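Local coordinates for YjbQ family protein (Sulfolobus tokodaii, PDB 1VE0) that binds zinc and belongs to the UPF0047 (YjbQ) family, its biological role being otherwise uncharacterised, at residues K6-K11 and S26-G31; T45-I50 and V88-I93. One frame throughout, in Å; residues are numbered along the deposited sequence.

From the N terminus the chain runs up strand 2-11, passes through strand 17-20, in the other sheet, and enters helix 22-28, which lies over strand 2-11: contact 1, at 6-11 and 26-31, closes this first short loop. Contact 2 opens only afterwards. The chain passes along strand 35-41 and strand 46-51, makes the long excursion through helix 55-68, past His-77 and Asn-83, to helix 84-93, which carries His-87, so that 88-93 packs on 45-50. The two contacts follow in series, their centres 19 Å apart, nearest atoms about 7 Å. Contact 1 fastens a helix to an outermost strand of the five-stranded sheet; contact 2 joins the three-stranded sheet to the zinc-carrying helix.

Contact 1: K6-K11 and S26-G31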
# COMPACT_ATOMS: atom_id res chain seq x y z
N LYS A 6 -14.30 -3.33 14.17
CA LYS A 6 -15.60 -3.78 13.68
C LYS A 6 -15.48 -4.41 12.31
O LYS A 6 -14.78 -3.89 11.43
CB LYS A 6 -16.60 -2.62 13.65
CG LYS A 6 -16.92 -2.06 15.02
CD LYS A 6 -18.33 -1.48 15.09
CE LYS A 6 -18.43 -0.11 14.43
NZ LYS A 6 -17.86 1.00 15.26
N GLU A 7 -16.18 -5.53 12.13
CA GLU A 7 -16.16 -6.26 10.86
C GLU A 7 -17.54 -6.29 10.21
O GLU A 7 -18.55 -6.24 10.89
CB GLU A 7 -15.70 -7.70 11.09
CG GLU A 7 -14.28 -7.85 11.61
CD GLU A 7 -13.85 -9.31 11.73
OE1 GLU A 7 -12.65 -9.57 11.93
OE2 GLU A 7 -14.72 -10.21 11.62
N PHE A 8 -17.56 -6.35 8.88
CA PHE A 8 -18.81 -6.47 8.14
C PHE A 8 -18.49 -7.33 6.92
O PHE A 8 -17.32 -7.47 6.55
CB PHE A 8 -19.37 -5.10 7.74
CG PHE A 8 -18.48 -4.30 6.83
CD1 PHE A 8 -18.48 -4.52 5.45
CD2 PHE A 8 -17.66 -3.28 7.34
CE1 PHE A 8 -17.70 -3.75 4.59
CE2 PHE A 8 -16.87 -2.50 6.49
CZ PHE A 8 -16.89 -2.73 5.11
N THR A 9 -19.51 -7.93 6.31
CA THR A 9 -19.29 -8.78 5.14
C THR A 9 -19.99 -8.24 3.90
O THR A 9 -20.97 -7.52 3.99
CB THR A 9 -19.82 -10.23 5.36
OG1 THR A 9 -21.24 -10.18 5.58
CG2 THR A 9 -19.15 -10.89 6.55
N VAL A 10 -19.45 -8.58 2.74
CA VAL A 10 -20.04 -8.17 1.48
C VAL A 10 -19.96 -9.39 0.59
O VAL A 10 -18.98 -10.13 0.63
CB VAL A 10 -19.28 -6.99 0.82
CG1 VAL A 10 -19.37 -5.75 1.70
CG2 VAL A 10 -17.84 -7.37 0.57
N LYS A 11 -20.99 -9.59 -0.20
CA LYS A 11 -21.03 -10.74 -1.08
C LYS A 11 -20.60 -10.34 -2.48
O LYS A 11 -21.24 -9.49 -3.10
CB LYS A 11 -22.46 -11.30 -1.11
CG LYS A 11 -22.54 -12.81 -1.13
CD LYS A 11 -21.87 -13.39 -2.35
CE LYS A 11 -21.82 -14.91 -2.25
NZ LYS A 11 -21.04 -15.33 -1.05
N SER A 26 -18.19 3.79 6.99
CA SER A 26 -18.56 4.95 7.80
C SER A 26 -19.31 4.51 9.06
O SER A 26 -19.20 5.15 10.11
CB SER A 26 -19.40 5.97 6.99
OG SER A 26 -20.60 5.39 6.50
N GLU A 27 -20.06 3.42 8.97
CA GLU A 27 -20.77 2.92 10.15
C GLU A 27 -19.78 2.27 11.12
O GLU A 27 -19.88 2.45 12.34
CB GLU A 27 -21.83 1.88 9.75
CG GLU A 27 -22.97 2.46 8.94
CD GLU A 27 -23.79 3.45 9.74
OE1 GLU A 27 -24.49 4.28 9.12
OE2 GLU A 27 -23.76 3.40 10.99
N ALA A 28 -18.83 1.52 10.57
CA ALA A 28 -17.84 0.82 11.38
C ALA A 28 -16.88 1.69 12.19
O ALA A 28 -16.30 1.22 13.17
CB ALA A 28 -17.06 -0.16 10.51
N ILE A 29 -16.70 2.96 11.82
CA ILE A 29 -15.78 3.82 12.58
C ILE A 29 -16.44 4.51 13.77
O ILE A 29 -15.75 5.11 14.59
CB ILE A 29 -15.15 4.92 11.68
CG1 ILE A 29 -16.24 5.86 11.13
CG2 ILE A 29 -14.35 4.27 10.56
CD1 ILE A 29 -15.70 7.17 10.56
N LYS A 30 -17.76 4.42 13.88
CA LYS A 30 -18.45 5.08 14.98
C LYS A 30 -17.80 4.75 16.30
O LYS A 30 -17.58 3.59 16.64
CB LYS A 30 -19.94 4.71 14.99
CG LYS A 30 -20.70 5.31 13.80
CD LYS A 30 -22.20 5.24 14.00
CE LYS A 30 -22.96 5.46 12.70
NZ LYS A 30 -22.62 6.75 12.04
N GLY A 31 -17.46 5.79 17.05
CA GLY A 31 -16.80 5.60 18.32
C GLY A 31 -15.52 6.43 18.31
O GLY A 31 -15.05 6.87 19.35
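Strand 6-11 enters this contact at its first residue here: the backbones come nearest at Lys-6 and Ala-28, whose CA atoms stand 5.6 Å apart, and beyond Phe-8 the strand has left the segment 26-31 behind. From Ala-28 the chain goes on through Lys-30 to Gly-31. Ala-28 points its methyl at the strand, and CB of Lys-6 faces Ala-28 CB at 4.0 Å. From there the lysine folds back over Ala-28 rather than stretching away. Its CG lies anti to the carbonyl carbon, and bends at chi3 (-77°) and chi4 (-76°) bring NZ round to the backbone oxygens. Lys-6 NZ makes a weak hydrogen bond to Ala-28 O at 2.6 Å, though the position of that oxygen is less certain, and also stands 2.9 Å from Lys-30 O. A cluster of carbonyls here might suit the positive charge. In the fold this is where helix 22-28 lies on an outermost strand of the five-stranded antiparallel sheet; the neighbouring strand 124-133 pairs with Lys-6 through Val-129 and with Phe-8 through Val-127. Phe-8 adds a lighter apolar touch: the edge of its ring, at CD2, comes within 4.5 Å of Ala-28 CB. Gln-24 and Val-25, one turn earlier in the helix, and Ile-21 just before it also pack against this ring.

Contact 2: T45-I50 and V88-I93; sequences TCAIII and VISAII. With SO4 (sulfate ion), chain B.
Strand 46-50 and helix 88-93 form a helix-on-sheet layer: the helix lies against an outermost strand of the three-stranded antiparallel sheet, the axes 7.3 Å apart at closest approach and 29° from parallel. Ser-90 and Ile-93, three residues apart on the same side of the helix, turn toward the strand, and Ala-47 turns its methyl to meet them. Starting at CB of Ile-93, the first neighbour is CB of Ala-47 at 4.0 Å. The branch methyl CG2, anti to the backbone N, reaches the face of the strand between Ala-47 CB and the CG2 of Ile-49. Ile-93 CG2 and Ile-49 CG2 are 3.5 Å apart, the two side chains crossing obliquely. The other arm, CG1 to the tip CD1, runs extended (chi2 173°) and leaves the touching to CG2. Ile-92 of a third subunit also packs on Ile-93, so this interface runs on into the trimer. Ser-90 stands nearer the start of the strand. Its OG hydrogen-bonds back to Ala-86 O within the helix and lies 3.1 Å from Cys-46 N, though at too poor an angle for a bond there. Thr-45 turns its CB away from the helix, beside the metal site, its side chain about 4 Å from those of His-87 and Asn-83 and about 5 Å from the zinc. Its OG1, which also bonds Arg-125, sits in the crowded position between backbone N and carbonyl carbon (chi1 50°). A sulfate, probably from the crystallisation liquor, is gripped by His-43, Thr-44, Arg-123 and Arg-125, and Thr-45 adds two donors at one oxygen: O2 accepts Thr-45 N at 3.1 Å and Thr-45 OG1 at 2.9 Å.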
# COMPACT_ATOMS: atom_id res chain seq x y z
N THR A 45 -6.90 -13.03 -1.57
CA THR A 45 -7.25 -12.93 -2.99
C THR A 45 -8.18 -11.81 -3.37
O THR A 45 -8.79 -11.83 -4.44
CB THR A 45 -7.83 -14.25 -3.52
OG1 THR A 45 -8.88 -14.68 -2.64
CG2 THR A 45 -6.74 -15.32 -3.61
N CYS A 46 -8.33 -10.84 -2.48
CA CYS A 46 -9.12 -9.66 -2.80
C CYS A 46 -8.31 -8.51 -2.18
O CYS A 46 -7.46 -8.77 -1.32
CB CYS A 46 -10.56 -9.76 -2.25
SG CYS A 46 -10.79 -9.84 -0.47
N ALA A 47 -8.51 -7.29 -2.65
CA ALA A 47 -7.76 -6.16 -2.12
C ALA A 47 -8.63 -4.93 -1.88
O ALA A 47 -9.80 -4.90 -2.27
CB ALA A 47 -6.63 -5.81 -3.08
N ILE A 48 -8.04 -3.93 -1.23
CA ILE A 48 -8.74 -2.68 -0.91
C ILE A 48 -7.99 -1.52 -1.56
O ILE A 48 -6.76 -1.46 -1.52
CB ILE A 48 -8.76 -2.41 0.65
CG1 ILE A 48 -9.57 -3.49 1.38
CG2 ILE A 48 -9.35 -1.02 0.94
CD1 ILE A 48 -11.07 -3.52 1.04
N ILE A 49 -8.73 -0.61 -2.19
CA ILE A 49 -8.15 0.57 -2.81
C ILE A 49 -9.06 1.72 -2.43
O ILE A 49 -10.20 1.49 -2.05
CB ILE A 49 -8.13 0.53 -4.37
CG1 ILE A 49 -9.57 0.52 -4.92
CG2 ILE A 49 -7.36 -0.68 -4.88
CD1 ILE A 49 -9.65 0.59 -6.44
N ILE A 50 -8.53 2.95 -2.51
CA ILE A 50 -9.33 4.15 -2.25
C ILE A 50 -9.29 4.89 -3.58
O ILE A 50 -8.24 5.39 -3.98
CB ILE A 50 -8.72 5.09 -1.19
CG1 ILE A 50 -8.43 4.34 0.11
CG2 ILE A 50 -9.69 6.26 -0.91
CD1 ILE A 50 -9.63 3.64 0.70
N VAL A 88 -1.38 -12.87 -6.60
CA VAL A 88 -0.36 -11.95 -7.08
C VAL A 88 -0.82 -10.50 -7.17
O VAL A 88 -0.18 -9.60 -6.62
CB VAL A 88 0.17 -12.40 -8.46
CG1 VAL A 88 1.07 -11.32 -9.06
CG2 VAL A 88 0.93 -13.71 -8.31
N ILE A 89 -1.93 -10.26 -7.87
CA ILE A 89 -2.38 -8.88 -8.00
C ILE A 89 -2.81 -8.29 -6.65
O ILE A 89 -2.57 -7.12 -6.37
CB ILE A 89 -3.52 -8.76 -9.04
CG1 ILE A 89 -3.78 -7.28 -9.36
CG2 ILE A 89 -4.79 -9.46 -8.54
CD1 ILE A 89 -2.58 -6.57 -9.97
N SER A 90 -3.43 -9.11 -5.80
CA SER A 90 -3.85 -8.66 -4.47
C SER A 90 -2.66 -8.30 -3.58
O SER A 90 -2.74 -7.39 -2.76
CB SER A 90 -4.68 -9.75 -3.76
OG SER A 90 -5.98 -9.90 -4.33
N ALA A 91 -1.56 -9.04 -3.72
CA ALA A 91 -0.37 -8.77 -2.91
C ALA A 91 0.23 -7.44 -3.32
O ALA A 91 0.67 -6.65 -2.48
CB ALA A 91 0.66 -9.88 -3.09
N ILE A 92 0.25 -7.18 -4.62
CA ILE A 92 0.80 -5.94 -5.13
C ILE A 92 -0.03 -4.72 -4.70
O ILE A 92 0.52 -3.73 -4.19
CB ILE A 92 0.91 -6.00 -6.67
CG1 ILE A 92 1.92 -7.08 -7.05
CG2 ILE A 92 1.33 -4.62 -7.24
CD1 ILE A 92 1.98 -7.42 -8.55
N ILE A 93 -1.35 -4.81 -4.86
CA ILE A 93 -2.23 -3.69 -4.48
C ILE A 93 -2.25 -3.49 -2.97
O ILE A 93 -2.18 -2.35 -2.48
CB ILE A 93 -3.68 -3.94 -4.99
CG1 ILE A 93 -3.67 -4.00 -6.53
CG2 ILE A 93 -4.61 -2.83 -4.52
CD1 ILE A 93 -5.02 -4.42 -7.14
S SO4 B . -8.58 -15.99 1.02
O1 SO4 B . -9.60 -16.03 2.09
O2 SO4 B . -8.75 -14.77 0.23
O3 SO4 B . -8.76 -17.16 0.15
O4 SO4 B . -7.23 -15.99 1.61